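Local atomic coordinates of cellulose synthase 1 (Gluconacetobacter xylinus, PDB entry 4I86), a protein that carries a C-terminal PilZ domain, a small beta-barrel module that serves as its cyclic di-GMP-binding regulatory domain. Residues A[16-21]-A[57-62]; A[25-30]-A[46-51]; A[36-41]-A[95-100]. All coordinates share one frame; numbering follows the deposited sequence.

All three interactions belong to one PilZ barrel but hold it at different places. Interaction 1 pairs two neighbouring barrel strands, one face packed inward and the other carrying a salt bridge. Interaction 2 is a surface contact of apolar side chains, where the loop at 46-51 lies against the start of strand 28-36; that strand neighbours 17-22, and Val20 N meets Val29 O at 2.8 Å. Interaction 3 is buried: helix 91-105 packs on the turn after strand 28-36, and Leu100 also reaches Ile16 of interaction 1. Backbone hydrogen bonds thus dominate the first, aromatic and proline packing the second, and aliphatic packing beside a polar turn the third.

Interaction 1: residues A[16-21]-A[57-62]; sequences IPVEVA and VYIRTV
Glu19 and Arg60 face each other as a hydrogen-bonded pair of two antiparallel strands, 17-21 and 57-62, whose axes approach to 4.7 Å. Glu19 N donates to Arg60 O and Arg60 N returns a bond of 2.8 Å to Glu19 O; Ala21 and Tyr58 repeat the exchange two residues on. Between them Val20 and Ile59 form a non-hydrogen-bonded pair. On the outer face the chains of Glu19 and Arg60 run side by side the same way. Arg60 is extended from CG to NE, while Glu19 bends at chi2, and Glu19 OE1 takes Arg60 NH1 on its syn lone pair at 2.9 Å. The two flat groups are 15° from coplanar and the bond nearly straight. Long, flexible charged chains suit this more exposed face, and Arg60 NE makes a further salt bridge to its strongest polar partner, Glu67. The opposite face carries compact beta-branched side chains that suit the buried interior: Val20 CG1 lies 3.9 Å from Val57 CB. There Thr61 OG1, anti to its backbone N (chi1 -173°), turns to Pro17 O at a doubtfully short 2.5 Å. The Ile16 side chain crosses that of Thr61 at about a right angle, Ile16 CD1 3.6 Å from Thr61 OG1. Strands 28-36 and 66-77 flank the pair, while Phe84 of strand 82-86 touches Val20, Val57 and Ile59, and helix 91-105 reaches Ile16 through Leu100 and Leu104.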
loop_
_atom_site.group_PDB
_atom_site.type_symbol
_atom_site.label_atom_id
_atom_site.label_comp_id
_atom_site.label_asym_id
_atom_site.label_seq_id
_atom_site.Cartn_x
_atom_site.Cartn_y
_atom_site.Cartn_z
ATOM N N ILE A 16 2.380 -7.618 7.320
ATOM C CA ILE A 16 3.510 -6.764 7.662
ATOM C C ILE A 16 3.050 -5.394 8.098
ATOM O O ILE A 16 2.113 -4.830 7.519
ATOM C CB ILE A 16 4.564 -6.678 6.516
ATOM C CG1 ILE A 16 4.037 -5.911 5.310
ATOM C CG2 ILE A 16 5.009 -8.074 6.093
ATOM C CD1 ILE A 16 5.101 -5.661 4.268
ATOM N N PRO A 17 3.694 -4.857 9.145
ATOM C CA PRO A 17 3.342 -3.534 9.656
ATOM C C PRO A 17 3.533 -2.480 8.562
ATOM O O PRO A 17 4.514 -2.519 7.805
ATOM C CB PRO A 17 4.364 -3.304 10.784
ATOM C CG PRO A 17 4.854 -4.672 11.135
ATOM C CD PRO A 17 4.831 -5.453 9.866
ATOM N N VAL A 18 2.609 -1.532 8.501
ATOM C CA VAL A 18 2.739 -0.423 7.574
ATOM C C VAL A 18 2.237 0.841 8.239
ATOM O O VAL A 18 1.430 0.781 9.173
ATOM C CB VAL A 18 1.937 -0.682 6.279
ATOM C CG1 VAL A 18 2.470 -1.909 5.553
ATOM C CG2 VAL A 18 0.459 -0.861 6.599
ATOM N N GLU A 19 2.713 1.987 7.760
ATOM C CA GLU A 19 2.173 3.270 8.185
ATOM C C GLU A 19 1.646 3.967 6.942
ATOM O O GLU A 19 2.243 3.860 5.865
ATOM C CB GLU A 19 3.254 4.119 8.863
ATOM C CG GLU A 19 4.051 3.360 9.917
ATOM C CD GLU A 19 5.532 3.700 9.885
ATOM O OE1 GLU A 19 6.014 4.182 8.829
ATOM O OE2 GLU A 19 6.224 3.495 10.914
ATOM N N VAL A 20 0.544 4.689 7.090
ATOM C CA VAL A 20 -0.081 5.351 5.952
ATOM C C VAL A 20 -0.422 6.790 6.292
ATOM O O VAL A 20 -1.066 7.059 7.304
ATOM C CB VAL A 20 -1.390 4.659 5.550
ATOM C CG1 VAL A 20 -1.922 5.276 4.257
ATOM C CG2 VAL A 20 -1.175 3.155 5.418
ATOM N N ALA A 21 0.010 7.707 5.437
ATOM C CA ALA A 21 -0.304 9.114 5.580
ATOM C C ALA A 21 -0.964 9.610 4.303
ATOM O O ALA A 21 -0.549 9.204 3.211
ATOM C CB ALA A 21 0.965 9.889 5.823
ATOM N N VAL A 57 -1.961 8.877 -1.055
ATOM C CA VAL A 57 -1.299 8.611 0.228
ATOM C C VAL A 57 0.127 8.121 -0.010
ATOM O O VAL A 57 0.539 7.889 -1.159
ATOM C CB VAL A 57 -2.035 7.518 1.050
ATOM C CG1 VAL A 57 -3.516 7.874 1.272
ATOM C CG2 VAL A 57 -1.895 6.146 0.383
ATOM N N TYR A 58 0.880 7.986 1.077
ATOM C CA TYR A 58 2.168 7.327 1.047
ATOM C C TYR A 58 2.065 6.167 2.006
ATOM O O TYR A 58 1.500 6.312 3.096
ATOM C CB TYR A 58 3.305 8.286 1.456
ATOM C CG TYR A 58 3.474 9.460 0.514
ATOM C CD1 TYR A 58 3.989 9.274 -0.758
ATOM C CD2 TYR A 58 3.117 10.750 0.893
ATOM C CE1 TYR A 58 4.147 10.335 -1.633
ATOM C CE2 TYR A 58 3.276 11.831 0.011
ATOM C CZ TYR A 58 3.793 11.608 -1.243
ATOM O OH TYR A 58 3.961 12.650 -2.129
ATOM N N ILE A 59 2.580 5.012 1.587
ATOM C CA ILE A 59 2.623 3.835 2.436
ATOM C C ILE A 59 4.081 3.526 2.767
ATOM O O ILE A 59 4.937 3.502 1.884
ATOM C CB ILE A 59 1.962 2.620 1.752
ATOM C CG1 ILE A 59 0.472 2.896 1.518
ATOM C CG2 ILE A 59 2.145 1.365 2.576
ATOM C CD1 ILE A 59 -0.268 1.734 0.948
ATOM N N ARG A 60 4.368 3.345 4.052
ATOM C CA ARG A 60 5.729 3.050 4.473
ATOM C C ARG A 60 5.764 1.720 5.210
ATOM O O ARG A 60 4.864 1.395 5.986
ATOM C CB ARG A 60 6.267 4.168 5.360
ATOM C CG ARG A 60 7.647 3.888 5.938
ATOM C CD ARG A 60 8.193 5.078 6.689
ATOM N NE ARG A 60 9.565 4.822 7.124
ATOM C CZ ARG A 60 9.886 4.300 8.304
ATOM N NH1 ARG A 60 8.929 3.982 9.167
ATOM N NH2 ARG A 60 11.162 4.091 8.615
ATOM N N THR A 61 6.807 0.945 4.966
ATOM C CA THR A 61 6.978 -0.311 5.675
ATOM C C THR A 61 8.428 -0.711 5.563
ATOM O O THR A 61 9.229 -0.006 4.926
ATOM C CB THR A 61 6.060 -1.420 5.082
ATOM O OG1 THR A 61 6.129 -2.597 5.895
ATOM C CG2 THR A 61 6.463 -1.754 3.628
ATOM N N VAL A 62 8.762 -1.839 6.177
ATOM C CA VAL A 62 10.118 -2.377 6.118
ATOM C C VAL A 62 10.085 -3.850 5.698
ATOM O O VAL A 62 9.190 -4.612 6.077
ATOM C CB VAL A 62 10.853 -2.182 7.477
ATOM C CG1 VAL A 62 12.227 -2.875 7.476
ATOM C CG2 VAL A 62 11.001 -0.686 7.791
#

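Interaction 2: residues A[25-30]-A[46-51]; sequences GSIIVT and SWPAKL
Val29 and Trp47 bring the two backbones nearest, their CA atoms 7.2 Å apart, so the turn and strand start at 25-30 and the irregular loop 46-51 meet through side chains rather than as paired strands. In this PilZ barrel the loop joins strands 40-44 and 55-63 and lies against one end of strand 28-36. Ile27 and Val29, two residues apart, both point toward it. Ile27 CG2, anti to the backbone N, sits over the six-membered ring of Trp47 in a CH-pi contact, 3.9 Å from the ring centroid and 16° off the normal. The same methyl touches Pro48 CG at 3.6 Å, the two side chains sliding past each other in opposite directions. Pro48 CD lies over the same indole face. Val29 comes instead to the indole edge, its CG2 4.1 Å from Trp47 CE3, and its other methyl meets the proline ring tip to tip. The broad indole thus takes the isoleucine methyl and the proline ring on its face, the valine methyl at its edge. The indole also touches Val20 and Asn22 of strand 17-22 and Ile74 and Ala77 of strand 66-77, joining the loop to two further strands. At the two ends of the contact, Ile27 CD1 lies 4.2 Å from Ala49 CB and Val29 CG1 3.7 Å from Ser46 O.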
loop_
_atom_site.group_PDB
_atom_site.type_symbol
_atom_site.label_atom_id
_atom_site.label_comp_id
_atom_site.label_asym_id
_atom_site.label_seq_id
_atom_site.Cartn_x
_atom_site.Cartn_y
_atom_site.Cartn_z
ATOM N N GLY A 25 -0.547 15.238 4.910
ATOM C CA GLY A 25 -0.100 14.915 6.258
ATOM C C GLY A 25 -1.151 15.110 7.338
ATOM O O GLY A 25 -0.859 14.940 8.529
ATOM N N SER A 26 -2.372 15.455 6.930
ATOM C CA SER A 26 -3.482 15.662 7.872
ATOM C C SER A 26 -3.952 14.354 8.505
ATOM O O SER A 26 -4.553 14.344 9.587
ATOM C CB SER A 26 -4.656 16.373 7.185
ATOM O OG SER A 26 -4.985 15.749 5.950
ATOM N N ILE A 27 -3.677 13.241 7.836
ATOM C CA ILE A 27 -4.028 11.930 8.382
ATOM C C ILE A 27 -2.838 10.973 8.354
ATOM O O ILE A 27 -2.114 10.886 7.354
ATOM C CB ILE A 27 -5.218 11.300 7.622
ATOM C CG1 ILE A 27 -6.441 12.227 7.667
ATOM C CG2 ILE A 27 -5.555 9.931 8.190
ATOM C CD1 ILE A 27 -7.581 11.793 6.746
ATOM N N ILE A 28 -2.644 10.264 9.462
ATOM C CA ILE A 28 -1.587 9.270 9.596
ATOM C C ILE A 28 -2.073 8.117 10.457
ATOM O O ILE A 28 -2.494 8.327 11.603
ATOM C CB ILE A 28 -0.338 9.838 10.281
ATOM C CG1 ILE A 28 0.259 10.993 9.471
ATOM C CG2 ILE A 28 0.689 8.728 10.514
ATOM C CD1 ILE A 28 1.538 11.511 10.073
ATOM N N VAL A 29 -2.013 6.899 9.916
ATOM C CA VAL A 29 -2.449 5.732 10.676
ATOM C C VAL A 29 -1.472 4.595 10.503
ATOM O O VAL A 29 -0.615 4.628 9.619
ATOM C CB VAL A 29 -3.868 5.255 10.259
ATOM C CG1 VAL A 29 -4.861 6.413 10.307
ATOM C CG2 VAL A 29 -3.829 4.647 8.856
ATOM N N THR A 30 -1.617 3.587 11.356
ATOM C CA THR A 30 -0.774 2.405 11.335
ATOM C C THR A 30 -1.683 1.194 11.128
ATOM O O THR A 30 -2.888 1.293 11.349
ATOM C CB THR A 30 0.016 2.300 12.666
ATOM O OG1 THR A 30 0.823 3.479 12.820
ATOM C CG2 THR A 30 0.919 1.086 12.675
ATOM N N SER A 46 -7.771 1.364 10.262
ATOM C CA SER A 46 -8.959 2.198 10.415
ATOM C C SER A 46 -8.701 3.629 9.953
ATOM O O SER A 46 -7.957 4.374 10.596
ATOM C CB SER A 46 -9.452 2.178 11.867
ATOM O OG SER A 46 -9.629 0.840 12.326
ATOM N N TRP A 47 -9.322 3.996 8.833
ATOM C CA TRP A 47 -9.207 5.333 8.242
ATOM C C TRP A 47 -10.246 6.278 8.859
ATOM O O TRP A 47 -11.447 5.993 8.820
ATOM C CB TRP A 47 -9.399 5.233 6.722
ATOM C CG TRP A 47 -8.953 6.429 5.914
ATOM C CD1 TRP A 47 -9.753 7.304 5.237
ATOM C CD2 TRP A 47 -7.599 6.862 5.683
ATOM N NE1 TRP A 47 -8.985 8.261 4.609
ATOM C CE2 TRP A 47 -7.662 8.008 4.862
ATOM C CE3 TRP A 47 -6.346 6.390 6.089
ATOM C CZ2 TRP A 47 -6.516 8.690 4.440
ATOM C CZ3 TRP A 47 -5.211 7.070 5.673
ATOM C CH2 TRP A 47 -5.304 8.203 4.856
ATOM N N PRO A 48 -9.784 7.413 9.420
ATOM C CA PRO A 48 -10.614 8.324 10.226
ATOM C C PRO A 48 -11.359 9.391 9.427
ATOM O O PRO A 48 -11.501 10.515 9.905
ATOM C CB PRO A 48 -9.583 9.017 11.117
ATOM C CG PRO A 48 -8.377 9.116 10.221
ATOM C CD PRO A 48 -8.367 7.827 9.414
ATOM N N ALA A 49 -11.815 9.059 8.230
ATOM C CA ALA A 49 -12.629 9.988 7.465
ATOM C C ALA A 49 -13.397 9.221 6.412
ATOM O O ALA A 49 -13.081 8.066 6.123
ATOM C CB ALA A 49 -11.760 11.061 6.826
ATOM N N LYS A 50 -14.419 9.857 5.853
ATOM C CA LYS A 50 -15.150 9.250 4.759
ATOM C C LYS A 50 -14.453 9.573 3.457
ATOM O O LYS A 50 -14.069 10.718 3.207
ATOM C CB LYS A 50 -16.612 9.699 4.731
ATOM C CG LYS A 50 -17.506 8.819 5.588
ATOM C CD LYS A 50 -17.211 7.348 5.302
ATOM C CE LYS A 50 -18.205 6.421 5.989
ATOM N NZ LYS A 50 -17.925 4.990 5.669
ATOM N N LEU A 51 -14.263 8.543 2.646
ATOM C CA LEU A 51 -13.591 8.702 1.373
ATOM C C LEU A 51 -14.536 9.322 0.357
ATOM O O LEU A 51 -15.587 8.747 0.062
ATOM C CB LEU A 51 -13.136 7.337 0.855
ATOM C CG LEU A 51 -11.643 7.113 0.638
ATOM C CD1 LEU A 51 -10.848 8.359 1.022
ATOM C CD2 LEU A 51 -11.183 5.902 1.432
#

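Interaction 3: residues A[36-41]-A[95-100]; sequences LSMGGA and FSVIRL
Ser37 OG is gripped by two backbone donors of its own turn, while the carbonyl of the same residue lies near Val97 of the helix. The hydroxyl accepts from Gly40 N at 3.1 Å, an ST motif, and, through a more bent bond, from Gly39 N at 3.3 Å, an ST turn. With chi1 at 56°, OG stands between the backbone N and the carbonyl carbon, where it can face the returning chain. Ser37 N closes the turn on Gly40 O at 2.9 Å. Serine suits the place because its short chain lets a hydroxyl reach these amides, and glycine suits position 40, whose phi/psi of 177°/-148° is reached most easily without a side chain.

Around this polar turn the contact with helix 91-105 is aliphatic. Met38 bends at both chi2 and chi3, and its CE meets Val97 CG1 at 3.7 Å and Ile98 CG1 at 3.8 Å, crossing both chains at a slant; a flexible thioether chain can curl over the helix in this way. On the inner side Leu36 and Leu100 cross at about a right angle, CD1 of Leu36 meeting CD1 of Leu100 at 3.6 Å. Trp86 of strand 82-86 touches Leu36, Val97 and Leu100, and its NE1 donates a hydrogen bond to Ser37 O.

Leu36 to Gly40 form the last five positions of the PilZ signature DxSxxG, and Arg7 and Arg11, which touch Met38 and Ser37, fit its RxxxR partner; in this family the two motifs generally form the cyclic di-GMP site, a site that this helix would flank through Met38 and Leu36.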
loop_
_atom_site.group_PDB
_atom_site.type_symbol
_atom_site.label_atom_id
_atom_site.label_comp_id
_atom_site.label_asym_id
_atom_site.label_seq_id
_atom_site.Cartn_x
_atom_site.Cartn_y
_atom_site.Cartn_z
ATOM N N LEU A 36 -0.722 -8.261 -0.754
ATOM C CA LEU A 36 -0.053 -7.292 -1.605
ATOM C C LEU A 36 -0.091 -7.868 -3.001
ATOM O O LEU A 36 -0.059 -9.075 -3.168
ATOM C CB LEU A 36 1.399 -7.091 -1.156
ATOM C CG LEU A 36 1.527 -6.386 0.199
ATOM C CD1 LEU A 36 2.914 -6.513 0.762
ATOM C CD2 LEU A 36 1.182 -4.931 0.053
ATOM N N SER A 37 -0.184 -7.003 -4.003
ATOM C CA SER A 37 -0.108 -7.443 -5.386
ATOM C C SER A 37 0.637 -6.390 -6.187
ATOM O O SER A 37 0.962 -5.310 -5.665
ATOM C CB SER A 37 -1.515 -7.630 -5.965
ATOM O OG SER A 37 -2.247 -6.428 -5.819
ATOM N N MET A 38 0.899 -6.694 -7.452
ATOM C CA MET A 38 1.436 -5.692 -8.362
ATOM C C MET A 38 0.452 -4.522 -8.545
ATOM O O MET A 38 0.843 -3.437 -8.965
ATOM C CB MET A 38 1.782 -6.325 -9.715
ATOM C CG MET A 38 3.049 -7.181 -9.698
ATOM S SD MET A 38 4.515 -6.365 -9.025
ATOM C CE MET A 38 4.635 -4.883 -10.052
ATOM N N GLY A 39 -0.820 -4.739 -8.221
ATOM C CA GLY A 39 -1.825 -3.697 -8.387
ATOM C C GLY A 39 -1.955 -2.772 -7.175
ATOM O O GLY A 39 -2.171 -1.566 -7.309
ATOM N N GLY A 40 -1.829 -3.344 -5.988
ATOM C CA GLY A 40 -1.968 -2.579 -4.764
ATOM C C GLY A 40 -1.875 -3.382 -3.485
ATOM O O GLY A 40 -1.143 -4.386 -3.396
ATOM N N ALA A 41 -2.605 -2.918 -2.474
ATOM C CA ALA A 41 -2.526 -3.515 -1.144
ATOM C C ALA A 41 -3.890 -3.606 -0.481
ATOM O O ALA A 41 -4.765 -2.783 -0.729
ATOM C CB ALA A 41 -1.577 -2.709 -0.264
ATOM N N PHE A 95 9.882 -0.379 -9.258
ATOM C CA PHE A 95 10.699 -1.400 -8.614
ATOM C C PHE A 95 10.572 -1.484 -7.104
ATOM O O PHE A 95 10.913 -2.510 -6.520
ATOM C CB PHE A 95 12.170 -1.298 -9.037
ATOM C CG PHE A 95 12.436 -1.881 -10.396
ATOM C CD1 PHE A 95 12.444 -3.254 -10.581
ATOM C CD2 PHE A 95 12.646 -1.060 -11.489
ATOM C CE1 PHE A 95 12.669 -3.802 -11.846
ATOM C CE2 PHE A 95 12.885 -1.600 -12.754
ATOM C CZ PHE A 95 12.894 -2.973 -12.923
ATOM N N SER A 96 10.072 -0.434 -6.466
ATOM C CA SER A 96 9.782 -0.540 -5.041
ATOM C C SER A 96 8.620 -1.491 -4.862
ATOM O O SER A 96 8.627 -2.334 -3.968
ATOM C CB SER A 96 9.436 0.820 -4.446
ATOM O OG SER A 96 10.557 1.677 -4.553
ATOM N N VAL A 97 7.628 -1.371 -5.741
ATOM C CA VAL A 97 6.481 -2.277 -5.725
ATOM C C VAL A 97 6.936 -3.710 -5.985
ATOM O O VAL A 97 6.526 -4.618 -5.282
ATOM C CB VAL A 97 5.413 -1.878 -6.762
ATOM C CG1 VAL A 97 4.309 -2.963 -6.853
ATOM C CG2 VAL A 97 4.819 -0.527 -6.399
ATOM N N ILE A 98 7.781 -3.905 -6.999
ATOM C CA ILE A 98 8.332 -5.225 -7.303
ATOM C C ILE A 98 9.101 -5.786 -6.098
ATOM O O ILE A 98 8.927 -6.952 -5.719
ATOM C CB ILE A 98 9.229 -5.194 -8.577
ATOM C CG1 ILE A 98 8.392 -4.907 -9.825
ATOM C CG2 ILE A 98 10.031 -6.476 -8.725
ATOM C CD1 ILE A 98 9.212 -4.712 -11.116
ATOM N N ARG A 99 9.954 -4.964 -5.489
ATOM C CA ARG A 99 10.758 -5.437 -4.359
ATOM C C ARG A 99 9.876 -5.921 -3.211
ATOM O O ARG A 99 10.175 -6.924 -2.578
ATOM C CB ARG A 99 11.708 -4.341 -3.850
ATOM C CG ARG A 99 12.951 -4.136 -4.716
ATOM C CD ARG A 99 14.003 -3.267 -3.985
ATOM N NE ARG A 99 13.693 -1.853 -4.086
ATOM C CZ ARG A 99 13.724 -0.997 -3.074
ATOM N NH1 ARG A 99 14.069 -1.394 -1.859
ATOM N NH2 ARG A 99 13.414 0.269 -3.292
ATOM N N LEU A 100 8.816 -5.171 -2.928
ATOM C CA LEU A 100 7.839 -5.528 -1.908
ATOM C C LEU A 100 7.118 -6.836 -2.209
ATOM O O LEU A 100 7.142 -7.766 -1.398
ATOM C CB LEU A 100 6.801 -4.413 -1.757
ATOM C CG LEU A 100 5.646 -4.610 -0.759
ATOM C CD1 LEU A 100 6.166 -4.895 0.656
ATOM C CD2 LEU A 100 4.711 -3.382 -0.754
#